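Local coordinates for protein cAMP factor (Mobiluncus curtisii, PDB 6JLC) that probably acts as a pore-forming toxin that takes part in the co-haemolytic CAMP reaction of this bacterium linked to bacterial vaginosis, at residues 40-44 against 111-115; 51-55 against 71-75; 103-109 against 130-135; 144-150 against 200-206; 172-178 against 220-226. One frame throughout, in Å; residues are numbered along the deposited sequence.

Interaction 1 of 5, residues 40-44 against 111-115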
# COMPACT_ATOMS: atom_id res chain seq x y z
N GLU A 40 9.62 2.34 -7.11
CA GLU A 40 10.95 2.47 -6.52
C GLU A 40 10.97 2.12 -5.03
O GLU A 40 11.79 2.65 -4.27
CB GLU A 40 11.49 3.88 -6.75
CG GLU A 40 11.66 4.27 -8.23
CD GLU A 40 12.81 3.53 -8.92
OE1 GLU A 40 13.74 3.08 -8.21
OE2 GLU A 40 12.78 3.42 -10.16
N PHE A 41 10.10 1.21 -4.59
CA PHE A 41 10.08 0.87 -3.16
C PHE A 41 11.40 0.25 -2.71
O PHE A 41 11.82 0.46 -1.56
CB PHE A 41 8.91 -0.06 -2.84
CG PHE A 41 7.61 0.66 -2.49
CD1 PHE A 41 7.41 2.00 -2.82
CD2 PHE A 41 6.58 -0.01 -1.82
CE1 PHE A 41 6.22 2.66 -2.49
CE2 PHE A 41 5.39 0.65 -1.49
CZ PHE A 41 5.21 1.98 -1.82
N ASP A 42 12.09 -0.48 -3.59
CA ASP A 42 13.38 -1.08 -3.22
C ASP A 42 14.40 -0.01 -2.84
O ASP A 42 15.09 -0.12 -1.81
CB ASP A 42 13.92 -1.92 -4.38
CG ASP A 42 13.20 -3.25 -4.52
OD1 ASP A 42 12.63 -3.73 -3.52
OD2 ASP A 42 13.21 -3.81 -5.64
N LYS A 43 14.52 1.03 -3.66
CA LYS A 43 15.41 2.15 -3.34
C LYS A 43 14.99 2.82 -2.03
O LYS A 43 15.85 3.18 -1.21
CB LYS A 43 15.39 3.15 -4.49
CG LYS A 43 16.06 4.46 -4.20
CD LYS A 43 16.16 5.29 -5.46
CE LYS A 43 17.18 4.71 -6.41
NZ LYS A 43 17.93 5.79 -7.09
N LEU A 44 13.69 3.01 -1.83
CA LEU A 44 13.19 3.64 -0.60
C LEU A 44 13.61 2.85 0.64
O LEU A 44 14.08 3.43 1.63
CB LEU A 44 11.67 3.75 -0.67
CG LEU A 44 10.99 4.37 0.55
CD1 LEU A 44 11.61 5.72 0.93
CD2 LEU A 44 9.48 4.52 0.29
N ILE A 111 10.90 9.56 -3.65
CA ILE A 111 11.85 8.49 -3.34
C ILE A 111 13.19 8.76 -4.01
O ILE A 111 14.26 8.54 -3.42
CB ILE A 111 11.29 7.12 -3.78
CG1 ILE A 111 10.09 6.73 -2.91
CG2 ILE A 111 12.39 6.04 -3.67
CD1 ILE A 111 9.30 5.56 -3.48
N MET A 112 13.17 9.17 -5.28
CA MET A 112 14.42 9.48 -5.96
C MET A 112 15.18 10.58 -5.23
O MET A 112 16.40 10.50 -5.06
CB MET A 112 14.16 9.87 -7.42
CG MET A 112 13.48 8.79 -8.26
SD MET A 112 14.44 7.25 -8.29
CE MET A 112 15.91 7.78 -9.17
N ARG A 113 14.47 11.60 -4.75
CA ARG A 113 15.13 12.69 -4.03
C ARG A 113 15.68 12.22 -2.69
O ARG A 113 16.82 12.54 -2.33
CB ARG A 113 14.17 13.87 -3.84
CG ARG A 113 14.86 15.18 -3.43
CD ARG A 113 15.85 15.64 -4.49
NE ARG A 113 15.13 16.24 -5.63
CZ ARG A 113 15.70 16.64 -6.77
NH1 ARG A 113 17.01 16.51 -6.96
NH2 ARG A 113 14.94 17.16 -7.73
N VAL A 114 14.89 11.47 -1.91
CA VAL A 114 15.37 11.11 -0.58
C VAL A 114 16.59 10.19 -0.66
O VAL A 114 17.40 10.16 0.27
CB VAL A 114 14.22 10.51 0.26
CG1 VAL A 114 14.01 9.05 -0.07
CG2 VAL A 114 14.48 10.71 1.76
N ALA A 115 16.75 9.46 -1.76
CA ALA A 115 17.92 8.61 -1.96
C ALA A 115 19.09 9.33 -2.60
O ALA A 115 20.18 8.76 -2.70
CB ALA A 115 17.55 7.41 -2.83
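Ile111 pushes its branched side chain against the first turn of helix 41-59 and makes the tight half of this contact. Its CG2 lies 3.5 Å from Glu40 O and 3.8 Å from both the N and the CB of Leu44. This branch is pressed onto the backbone that opens the helix, where Glu40 occupies the N-cap position. The other branch runs deeper: Ile111 CD1 meets Leu44 CD2 at 3.9 Å and reaches the edge of the Phe41 ring, near its plane, at CD1 (4.1 Å). Leu44 crosses Ile111 at about a right angle, and its CD1 approaches Val114 CG1.

Toward solvent the packing slackens. The aliphatic part of Lys43, with CG anti to the backbone N (chi1 170°), lies over Ala115, CG to CB 3.6 Å. Bends farther along the chain carry NZ to 3.5 Å from Met112 CE. Met112, exposed and bent, brings SD to 4.1 Å from Glu40 CG, and no hydrogen bond spans the two segments.

On the inner side Ile81 of helix 68-91 touches Leu44 and Ile111, while Leu25 of helix 8-31 touches Phe41 and Leu44. Such packing between non-consecutive helices running broadly the same way typifies an up-and-down bundle.

Interaction 2 of 5, residues 51-55 against 71-75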
# COMPACT_ATOMS: atom_id res chain seq x y z
N LEU A 51 19.49 5.53 6.49
CA LEU A 51 19.12 6.63 7.37
C LEU A 51 19.09 6.18 8.84
O LEU A 51 19.63 6.87 9.72
CB LEU A 51 17.77 7.20 6.92
CG LEU A 51 17.25 8.50 7.51
CD1 LEU A 51 18.29 9.58 7.34
CD2 LEU A 51 15.95 8.89 6.81
N THR A 52 18.50 5.02 9.12
CA THR A 52 18.44 4.59 10.51
C THR A 52 19.82 4.18 11.02
O THR A 52 20.11 4.35 12.21
CB THR A 52 17.42 3.46 10.69
OG1 THR A 52 17.76 2.37 9.85
CG2 THR A 52 16.01 3.94 10.33
N GLN A 53 20.69 3.69 10.14
CA GLN A 53 22.06 3.39 10.55
C GLN A 53 22.81 4.66 10.93
O GLN A 53 23.57 4.68 11.91
CB GLN A 53 22.80 2.64 9.44
CG GLN A 53 22.53 1.13 9.42
CD GLN A 53 22.84 0.47 8.08
OE1 GLN A 53 23.23 1.13 7.11
NE2 GLN A 53 22.66 -0.84 8.02
N SER A 54 22.61 5.73 10.17
CA SER A 54 23.23 7.00 10.52
C SER A 54 22.64 7.55 11.81
O SER A 54 23.36 8.11 12.64
CB SER A 54 23.04 8.01 9.39
OG SER A 54 23.71 9.22 9.71
N LEU A 55 21.33 7.40 11.99
CA LEU A 55 20.71 7.83 13.24
C LEU A 55 21.16 6.97 14.41
O LEU A 55 21.32 7.47 15.54
CB LEU A 55 19.19 7.79 13.11
CG LEU A 55 18.57 8.91 12.26
CD1 LEU A 55 17.20 8.48 11.77
CD2 LEU A 55 18.48 10.19 13.05
N ILE A 71 19.50 15.13 7.84
CA ILE A 71 19.03 13.82 8.28
C ILE A 71 17.57 13.89 8.69
O ILE A 71 16.78 12.97 8.41
CB ILE A 71 19.93 13.28 9.42
CG1 ILE A 71 21.34 12.93 8.90
CG2 ILE A 71 19.33 12.03 10.04
CD1 ILE A 71 21.43 11.59 8.13
N MET A 72 17.16 14.98 9.34
CA MET A 72 15.78 15.09 9.79
C MET A 72 14.84 15.40 8.63
O MET A 72 13.68 14.97 8.64
CB MET A 72 15.65 16.15 10.89
CG MET A 72 16.20 15.73 12.24
SD MET A 72 15.61 14.09 12.76
CE MET A 72 13.84 14.33 12.78
N ALA A 73 15.31 16.17 7.64
CA ALA A 73 14.49 16.37 6.44
C ALA A 73 14.26 15.05 5.70
O ALA A 73 13.15 14.78 5.25
CB ALA A 73 15.14 17.42 5.53
N ARG A 74 15.31 14.22 5.58
CA ARG A 74 15.11 12.90 4.97
C ARG A 74 14.14 12.06 5.80
O ARG A 74 13.29 11.34 5.24
CB ARG A 74 16.44 12.16 4.81
CG ARG A 74 17.39 12.75 3.75
CD ARG A 74 18.55 11.79 3.39
NE ARG A 74 19.75 12.47 2.83
CZ ARG A 74 20.01 12.61 1.53
NH1 ARG A 74 19.17 12.16 0.62
NH2 ARG A 74 21.12 13.22 1.14
N THR A 75 14.25 12.14 7.13
CA THR A 75 13.35 11.41 8.02
C THR A 75 11.91 11.85 7.80
O THR A 75 11.02 11.01 7.61
CB THR A 75 13.77 11.62 9.48
OG1 THR A 75 15.06 11.04 9.70
CG2 THR A 75 12.76 11.00 10.43
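Leu51 and Ile71 face each other where helices 41-59 and 68-91 run roughly antiparallel, the short axes 10.9 Å apart at closest approach and 139° between their directions. This fairly wide spacing is bridged by branched side chains. Ile71 is the central one: its CG2 sits 3.6 Å from Leu55 CD2 and 3.8 Å from Leu51 CD1, and the leucine and isoleucine side chains lie alongside one another, pointing opposite ways. Its other branch, with CG1 anti to the carbonyl carbon (chi1 -69°), sends CD1 to the outer side of the contact, 3.6 Å from Ser54 OG.

The two methyls of Leu51 divide between neighbouring residues. While CD1 stays with Ile71, CD2 reaches across to the next turn and rests 3.7 Å from both N and OG1 of Thr75, with the CB of Arg74 also close. Thr75 OG1 can face two leucines because its proton is spent within its own helix, on Ile71 O at 2.9 Å. That carbonyl also takes Thr75 N, the two donors arriving from opposite faces of its plane. Arg74 leads its guanidinium away from the interface to the carbonyls of Val114 and Asn116. Ile18 of helix 8-31 touches Leu51, Leu55 and Thr75, closing the other side. Two successive antiparallel helices joined by the short connection 60-67 form an alpha-alpha hairpin, here a building unit of the helical bundle.

Interaction 3 of 5, residues 103-109 against 130-135; sequences LGFSVTR and DLRATY
Ser106 points straight at helix 130-135, and each of its two side-chain atoms has partners there. CB lies 3.5 Å from Asp130 OD2 and 3.7 Å from Thr134 OG1, between the two. OG, anti to the backbone N (chi1 175°), donates a hydrogen bond to Asp130 OD2 at 2.8 Å, meeting it from above the carboxylate plane, 48° out of it. The same hydroxyl is packed 3.4 Å from Leu131 CD2, so it sits between a carboxylate and a leucine methyl. The local axes are 9.4 Å apart and almost exactly antiparallel, as expected of consecutive members of an up-and-down helical bundle.

Asp130 OD2 carries more than the serine. Water 1 ties it to Ser106 O, and water 2 ties it to Arg109 NH1. The direct salt bridge from Arg109 NH1 to Asp130 OD2 is long, 3.8 Å, with the guanidinium and carboxylate planes 72° apart, so the solvent-side pairing is largely water-mediated. Away from this polar patch, Leu103 CD1 touches Thr134 CG2 at 3.7 Å, and Leu103 CD2 meets the edge of the Tyr135 ring near its plane. Thr134 OG1 turns back to donate to Asp130 O at 2.7 Å. The hydroxyl of Tyr135 is hydrogen-bonded to Asn91 of helix 68-91.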
# COMPACT_ATOMS: atom_id res chain seq x y z
N LEU A 103 -0.29 10.80 -8.39
CA LEU A 103 0.23 10.56 -7.04
C LEU A 103 1.41 9.60 -7.07
O LEU A 103 2.39 9.79 -6.33
CB LEU A 103 -0.89 10.03 -6.13
CG LEU A 103 -0.64 10.09 -4.61
CD1 LEU A 103 -0.26 11.47 -4.13
CD2 LEU A 103 -1.88 9.65 -3.90
N GLY A 104 1.38 8.60 -7.95
CA GLY A 104 2.52 7.70 -8.05
C GLY A 104 3.77 8.41 -8.51
O GLY A 104 4.88 8.14 -8.02
N PHE A 105 3.63 9.34 -9.45
CA PHE A 105 4.76 10.12 -9.91
C PHE A 105 5.34 10.97 -8.79
O PHE A 105 6.56 11.04 -8.61
CB PHE A 105 4.33 11.00 -11.07
CG PHE A 105 5.47 11.68 -11.79
CD1 PHE A 105 6.53 10.94 -12.29
CD2 PHE A 105 5.47 13.05 -11.95
CE1 PHE A 105 7.57 11.56 -12.97
CE2 PHE A 105 6.52 13.68 -12.63
CZ PHE A 105 7.56 12.93 -13.14
N SER A 106 4.46 11.61 -8.01
CA SER A 106 4.91 12.39 -6.87
C SER A 106 5.65 11.51 -5.85
O SER A 106 6.70 11.90 -5.33
CB SER A 106 3.71 13.09 -6.22
OG SER A 106 4.07 13.78 -5.04
N VAL A 107 5.13 10.31 -5.58
CA VAL A 107 5.84 9.40 -4.68
C VAL A 107 7.19 9.00 -5.26
O VAL A 107 8.21 8.99 -4.56
CB VAL A 107 4.97 8.16 -4.37
CG1 VAL A 107 5.82 7.09 -3.66
CG2 VAL A 107 3.77 8.56 -3.52
N THR A 108 7.22 8.65 -6.55
CA THR A 108 8.48 8.22 -7.16
C THR A 108 9.53 9.33 -7.11
O THR A 108 10.68 9.08 -6.75
CB THR A 108 8.24 7.77 -8.62
OG1 THR A 108 7.39 6.62 -8.63
CG2 THR A 108 9.56 7.43 -9.30
N ARG A 109 9.13 10.56 -7.46
CA ARG A 109 10.07 11.68 -7.39
C ARG A 109 10.58 11.87 -5.98
O ARG A 109 11.77 12.15 -5.78
CB ARG A 109 9.40 12.97 -7.88
CG ARG A 109 9.14 13.02 -9.38
CD ARG A 109 8.69 14.43 -9.80
NE ARG A 109 9.69 15.45 -9.50
CZ ARG A 109 9.46 16.56 -8.80
NH1 ARG A 109 8.25 16.83 -8.32
NH2 ARG A 109 10.45 17.42 -8.60
N ASP A 130 5.14 18.70 -2.06
CA ASP A 130 4.57 18.20 -3.31
C ASP A 130 3.71 16.97 -3.08
O ASP A 130 2.68 16.79 -3.74
CB ASP A 130 5.68 17.88 -4.30
CG ASP A 130 5.15 17.34 -5.62
OD1 ASP A 130 4.52 18.13 -6.36
OD2 ASP A 130 5.36 16.15 -5.90
N LEU A 131 4.12 16.08 -2.18
CA LEU A 131 3.26 14.95 -1.83
C LEU A 131 1.92 15.43 -1.30
O LEU A 131 0.86 14.92 -1.69
CB LEU A 131 3.95 14.06 -0.80
CG LEU A 131 5.15 13.24 -1.29
CD1 LEU A 131 5.97 12.73 -0.08
CD2 LEU A 131 4.67 12.06 -2.15
N ARG A 132 1.93 16.43 -0.41
CA ARG A 132 0.68 16.91 0.18
C ARG A 132 -0.18 17.60 -0.86
O ARG A 132 -1.40 17.37 -0.93
CB ARG A 132 0.96 17.85 1.35
CG ARG A 132 1.58 17.13 2.54
CD ARG A 132 2.16 18.09 3.55
NE ARG A 132 2.74 17.38 4.67
CZ ARG A 132 3.36 17.97 5.69
NH1 ARG A 132 3.47 19.29 5.72
NH2 ARG A 132 3.88 17.24 6.67
N ALA A 133 0.43 18.45 -1.68
CA ALA A 133 -0.32 19.16 -2.71
C ALA A 133 -0.91 18.18 -3.71
O ALA A 133 -2.05 18.35 -4.18
CB ALA A 133 0.58 20.17 -3.41
N THR A 134 -0.15 17.14 -4.06
CA THR A 134 -0.63 16.18 -5.05
C THR A 134 -1.77 15.36 -4.49
O THR A 134 -2.78 15.15 -5.17
CB THR A 134 0.52 15.28 -5.51
OG1 THR A 134 1.55 16.09 -6.10
CG2 THR A 134 0.03 14.30 -6.57
N TYR A 135 -1.65 14.90 -3.24
CA TYR A 135 -2.75 14.17 -2.63
C TYR A 135 -4.01 15.00 -2.59
O TYR A 135 -5.10 14.53 -2.95
CB TYR A 135 -2.39 13.71 -1.22
CG TYR A 135 -3.52 12.90 -0.63
CD1 TYR A 135 -3.61 11.54 -0.87
CD2 TYR A 135 -4.54 13.52 0.10
CE1 TYR A 135 -4.67 10.79 -0.36
CE2 TYR A 135 -5.60 12.78 0.60
CZ TYR A 135 -5.65 11.42 0.37
OH TYR A 135 -6.69 10.68 0.87
O HOH W 1 7.48 14.51 -4.92
O HOH W 2 5.56 15.33 -8.61
O HOH W 3 7.08 19.44 -7.38

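Interaction 4 of 5, residues 144-150 against 200-206; sequences LKSTDTA and KATVAEC
Val203 lies with CG2 turned toward the loop, near the carbonyls of Lys145 and Asp148 and against Leu144, whose CD1 rests on Val203 CG2 at 3.7 Å. Next to it the methyl of Ala150 points across to Cys206, CB to SG 3.6 Å, giving a small apolar cluster. Thr202 touches Thr147 O with its CG2, while its OG1 is set at chi1 60° so that it faces the helix it caps. There it accepts from Glu205 N, and Glu205 OE1 takes Thr202 N in return, a capping box.

Three main-chain hydrogen bonds join the segments. Ser146 O takes Ala204 N at 2.9 Å in the carbonyl plane, on a lone pair. Asp148 O receives Val203 N at the same 2.9 Å, nearly along the C=O axis. Ala150 N returns a bond to Ala201 O (2.9 Å, angle at the hydrogen 172°). The last two bonds flank Thr149 and Thr202 and make a single, isolated beta bridge. The type I turn from Lys145 to Asp148 thus supplies carbonyls to amides in the first turn of helix 203-222.

Val154 of helix 152-173 touches both Leu144 and Cys206. Tyr94, from the loop between helices 68-91 and 97-114, is joined to Leu144 by backbone hydrogen bonding and to Val203 by side-chain contact.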
# COMPACT_ATOMS: atom_id res chain seq x y z
N LEU A 144 -14.08 6.55 -10.87
CA LEU A 144 -14.37 5.64 -11.97
C LEU A 144 -15.87 5.49 -12.15
O LEU A 144 -16.62 5.48 -11.18
CB LEU A 144 -13.76 4.26 -11.68
CG LEU A 144 -12.23 4.12 -11.68
CD1 LEU A 144 -11.78 2.86 -10.94
CD2 LEU A 144 -11.73 4.13 -13.11
N LYS A 145 -16.30 5.37 -13.40
CA LYS A 145 -17.64 4.86 -13.66
C LYS A 145 -17.61 3.35 -13.52
O LYS A 145 -16.58 2.70 -13.75
CB LYS A 145 -18.13 5.24 -15.06
CG LYS A 145 -18.26 6.73 -15.32
CD LYS A 145 -18.67 6.97 -16.77
CE LYS A 145 -18.84 8.44 -17.07
NZ LYS A 145 -17.70 9.22 -16.53
N SER A 146 -18.75 2.77 -13.15
CA SER A 146 -18.81 1.32 -13.05
C SER A 146 -18.52 0.64 -14.39
O SER A 146 -18.10 -0.52 -14.40
CB SER A 146 -20.16 0.87 -12.51
OG SER A 146 -21.19 1.20 -13.41
N THR A 147 -18.70 1.36 -15.51
CA THR A 147 -18.42 0.82 -16.84
C THR A 147 -16.95 0.97 -17.25
O THR A 147 -16.56 0.41 -18.28
CB THR A 147 -19.30 1.50 -17.89
OG1 THR A 147 -19.23 2.92 -17.69
CG2 THR A 147 -20.74 1.06 -17.75
N ASP A 148 -16.15 1.73 -16.50
CA ASP A 148 -14.74 1.86 -16.81
C ASP A 148 -13.99 0.56 -16.54
O ASP A 148 -14.44 -0.30 -15.78
CB ASP A 148 -14.09 2.98 -16.00
CG ASP A 148 -14.51 4.36 -16.44
OD1 ASP A 148 -15.01 4.51 -17.58
OD2 ASP A 148 -14.34 5.29 -15.64
N THR A 149 -12.83 0.42 -17.18
CA THR A 149 -11.97 -0.72 -16.90
C THR A 149 -11.44 -0.62 -15.48
O THR A 149 -11.02 0.45 -15.04
CB THR A 149 -10.81 -0.76 -17.89
OG1 THR A 149 -11.33 -0.81 -19.22
CG2 THR A 149 -9.95 -2.02 -17.66
N ALA A 150 -11.50 -1.73 -14.75
CA ALA A 150 -11.00 -1.73 -13.38
C ALA A 150 -9.53 -1.37 -13.37
O ALA A 150 -8.75 -1.87 -14.19
CB ALA A 150 -11.24 -3.10 -12.74
N LYS A 200 -9.67 -6.81 -19.20
CA LYS A 200 -10.64 -5.79 -19.57
C LYS A 200 -11.87 -5.82 -18.67
O LYS A 200 -12.91 -5.24 -19.03
CB LYS A 200 -11.05 -5.95 -21.03
CG LYS A 200 -9.97 -5.53 -22.02
CD LYS A 200 -9.72 -4.03 -21.98
CE LYS A 200 -8.33 -3.70 -21.45
NZ LYS A 200 -7.95 -2.28 -21.68
N ALA A 201 -11.79 -6.50 -17.53
CA ALA A 201 -12.90 -6.50 -16.58
C ALA A 201 -13.23 -5.07 -16.16
O ALA A 201 -12.33 -4.26 -15.91
CB ALA A 201 -12.55 -7.34 -15.35
N THR A 202 -14.52 -4.77 -16.09
CA THR A 202 -14.96 -3.46 -15.64
C THR A 202 -14.98 -3.39 -14.12
O THR A 202 -14.98 -4.41 -13.42
CB THR A 202 -16.36 -3.14 -16.15
OG1 THR A 202 -17.28 -4.12 -15.64
CG2 THR A 202 -16.39 -3.12 -17.68
N VAL A 203 -15.03 -2.16 -13.61
CA VAL A 203 -15.25 -1.95 -12.18
C VAL A 203 -16.46 -2.75 -11.72
O VAL A 203 -16.41 -3.48 -10.72
CB VAL A 203 -15.42 -0.45 -11.88
CG1 VAL A 203 -15.86 -0.24 -10.43
CG2 VAL A 203 -14.11 0.28 -12.18
N ALA A 204 -17.56 -2.65 -12.46
CA ALA A 204 -18.79 -3.33 -12.07
C ALA A 204 -18.60 -4.84 -12.03
O ALA A 204 -19.17 -5.52 -11.16
CB ALA A 204 -19.92 -2.97 -13.04
N GLU A 205 -17.85 -5.40 -12.98
CA GLU A 205 -17.62 -6.84 -12.95
C GLU A 205 -16.83 -7.25 -11.71
O GLU A 205 -17.06 -8.32 -11.14
CB GLU A 205 -16.88 -7.30 -14.22
CG GLU A 205 -17.72 -7.31 -15.50
CD GLU A 205 -16.88 -7.66 -16.72
OE1 GLU A 205 -16.07 -6.81 -17.16
OE2 GLU A 205 -17.00 -8.79 -17.24
N CYS A 206 -15.88 -6.41 -11.29
CA CYS A 206 -15.11 -6.72 -10.09
C CYS A 206 -15.98 -6.62 -8.84
O CYS A 206 -15.95 -7.51 -7.98
CB CYS A 206 -13.89 -5.80 -9.99
SG CYS A 206 -12.67 -6.07 -11.30

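Interaction 5 of 5, residues 172-178 against 220-226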
# COMPACT_ATOMS: atom_id res chain seq x y z
N GLU A 172 -12.88 -22.67 8.25
CA GLU A 172 -14.26 -22.86 8.66
C GLU A 172 -15.04 -23.87 7.83
O GLU A 172 -16.01 -24.43 8.35
CB GLU A 172 -15.02 -21.52 8.64
CG GLU A 172 -14.50 -20.51 9.64
CD GLU A 172 -14.99 -20.79 11.05
OE1 GLU A 172 -15.81 -21.73 11.23
OE2 GLU A 172 -14.55 -20.08 11.98
N ILE A 173 -14.68 -24.10 6.58
CA ILE A 173 -15.45 -24.97 5.69
C ILE A 173 -14.80 -26.33 5.53
O ILE A 173 -15.44 -27.37 5.69
CB ILE A 173 -15.67 -24.30 4.32
CG1 ILE A 173 -16.19 -22.87 4.50
CG2 ILE A 173 -16.62 -25.14 3.48
CD1 ILE A 173 -17.52 -22.81 5.22
N LEU A 174 -13.52 -26.34 5.18
CA LEU A 174 -12.80 -27.61 5.09
C LEU A 174 -12.74 -28.29 6.45
O LEU A 174 -12.84 -29.52 6.54
CB LEU A 174 -11.40 -27.37 4.55
CG LEU A 174 -10.55 -28.63 4.49
CD1 LEU A 174 -11.11 -29.67 3.54
CD2 LEU A 174 -9.18 -28.22 4.09
N THR A 175 -12.60 -27.49 7.51
CA THR A 175 -12.48 -28.04 8.86
C THR A 175 -13.77 -28.72 9.32
O THR A 175 -13.71 -29.75 10.01
CB THR A 175 -12.08 -26.93 9.84
OG1 THR A 175 -12.78 -25.72 9.51
CG2 THR A 175 -10.58 -26.66 9.78
N HIS A 176 -14.94 -28.18 8.95
CA HIS A 176 -16.19 -28.63 9.55
C HIS A 176 -17.35 -28.92 8.60
O HIS A 176 -18.42 -29.27 9.09
CB HIS A 176 -16.67 -27.60 10.58
CG HIS A 176 -15.62 -27.19 11.57
ND1 HIS A 176 -15.17 -25.89 11.68
CD2 HIS A 176 -14.94 -27.90 12.50
CE1 HIS A 176 -14.26 -25.82 12.63
NE2 HIS A 176 -14.10 -27.03 13.14
N LYS A 177 -17.18 -28.80 7.29
CA LYS A 177 -18.33 -28.90 6.40
C LYS A 177 -18.21 -30.07 5.43
O LYS A 177 -17.16 -30.71 5.30
CB LYS A 177 -18.54 -27.60 5.62
CG LYS A 177 -19.72 -26.78 6.09
CD LYS A 177 -19.52 -26.33 7.52
CE LYS A 177 -20.39 -25.14 7.85
NZ LYS A 177 -20.49 -24.92 9.31
N ASN A 178 -19.31 -30.30 4.72
CA ASN A 178 -19.41 -31.33 3.70
C ASN A 178 -18.39 -31.10 2.58
O ASN A 178 -17.97 -29.97 2.32
CB ASN A 178 -20.83 -31.32 3.13
CG ASN A 178 -21.04 -32.30 2.00
OD1 ASN A 178 -21.86 -32.05 1.12
ND2 ASN A 178 -20.35 -33.44 2.03
N ALA A 220 -21.89 -21.25 2.40
CA ALA A 220 -21.08 -22.37 2.88
C ALA A 220 -20.97 -22.36 4.40
O ALA A 220 -21.00 -23.43 5.04
CB ALA A 220 -19.69 -22.32 2.24
N TYR A 221 -20.84 -21.17 5.01
CA TYR A 221 -20.69 -21.10 6.46
C TYR A 221 -21.97 -21.54 7.16
O TYR A 221 -21.91 -22.22 8.19
CB TYR A 221 -20.30 -19.69 6.89
CG TYR A 221 -19.91 -19.56 8.35
CD1 TYR A 221 -20.88 -19.41 9.34
CD2 TYR A 221 -18.58 -19.59 8.74
CE1 TYR A 221 -20.53 -19.30 10.67
CE2 TYR A 221 -18.22 -19.47 10.07
CZ TYR A 221 -19.20 -19.33 11.04
OH TYR A 221 -18.84 -19.22 12.36
N SER A 222 -23.12 -21.18 6.60
CA SER A 222 -24.40 -21.57 7.17
C SER A 222 -24.75 -23.03 6.92
O SER A 222 -25.73 -23.52 7.50
CB SER A 222 -25.51 -20.67 6.63
OG SER A 222 -25.62 -20.77 5.22
N ALA A 223 -23.98 -23.73 6.09
CA ALA A 223 -24.25 -25.14 5.82
C ALA A 223 -24.09 -25.98 7.09
O ALA A 223 -23.38 -25.60 8.02
CB ALA A 223 -23.31 -25.66 4.73
N PRO A 224 -24.76 -27.14 7.15
CA PRO A 224 -24.65 -27.98 8.35
C PRO A 224 -23.26 -28.58 8.49
O PRO A 224 -22.68 -29.07 7.52
CB PRO A 224 -25.70 -29.07 8.11
CG PRO A 224 -25.83 -29.14 6.62
CD PRO A 224 -25.69 -27.71 6.16
N SER A 225 -22.72 -28.53 9.71
CA SER A 225 -21.43 -29.14 9.99
C SER A 225 -21.56 -30.67 10.06
O SER A 225 -22.66 -31.23 10.12
CB SER A 225 -20.84 -28.60 11.29
OG SER A 225 -20.44 -27.25 11.16
N VAL A 226 -20.41 -31.34 10.04
CA VAL A 226 -20.36 -32.79 10.22
C VAL A 226 -18.94 -33.23 10.59
O VAL A 226 -18.12 -32.42 11.02
CB VAL A 226 -20.84 -33.54 8.97
CG1 VAL A 226 -19.96 -33.19 7.77
CG2 VAL A 226 -20.84 -35.05 9.23
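Lys177 reaches Ser225 through an unusual first torsion (chi1 -107°, off the staggered positions) and a bend at chi2 (63°), beyond which the chain is extended. CB starts out pointing away from 220-226, but the bend swings the tail back across it. The chain end passes close to Ala223 O, and NZ donates to Ser225 OG at 3.0 Å and, weakly, to Tyr221 O at 3.2 Å. The ammonium group thus lies among oxygens of the end of helix 203-222 and of the tail that follows it, which probably favours its positive charge.

A single backbone bond joins the two segments, Val226 N donating to His176 O at 3.0 Å. The CA of Ser225 lies close to that oxygen too. On the inner side Ile173 directs CD1 to Ala220, 3.5 Å from its O and 3.7 Å from its CB. On the outer side Glu172 lies aslant beside Tyr221, OE1 coming within 3.5 Å of CE2 with the carboxylate and ring planes 52° apart.

Thr181 of helix 179-197 touches Ala220 and Ala223, so all three helices of the C-terminal part meet here. The contact closes one end of an antiparallel three-helix bundle, where the C-terminal tail folds over the turn leading from helix 152-173 into helix 179-197.

Overall arrangement
The contacts divide between two helical bundles in this C-terminal piece of the CAMP factor. Interactions 1, 2 and 3 join four of the five helices up to residue 139; interaction 4 ties the linker to the start of helix 203-222, and interaction 5 closes the far end of the three-helix part. Interactions 1 and 2, centres 14 Å apart, share helix 41-59 and touch through Arg74 NH1, probably hydrogen-bonded to Val114 O at 2.7 Å. Interaction 3, 13 Å from interaction 1 between centres, meets it where Glu40 CG packs on Thr108 CG2. Interaction 4 lies about 25 Å from interaction 3 between centres. Interaction 5 has its centre about 33 Å from that of interaction 4.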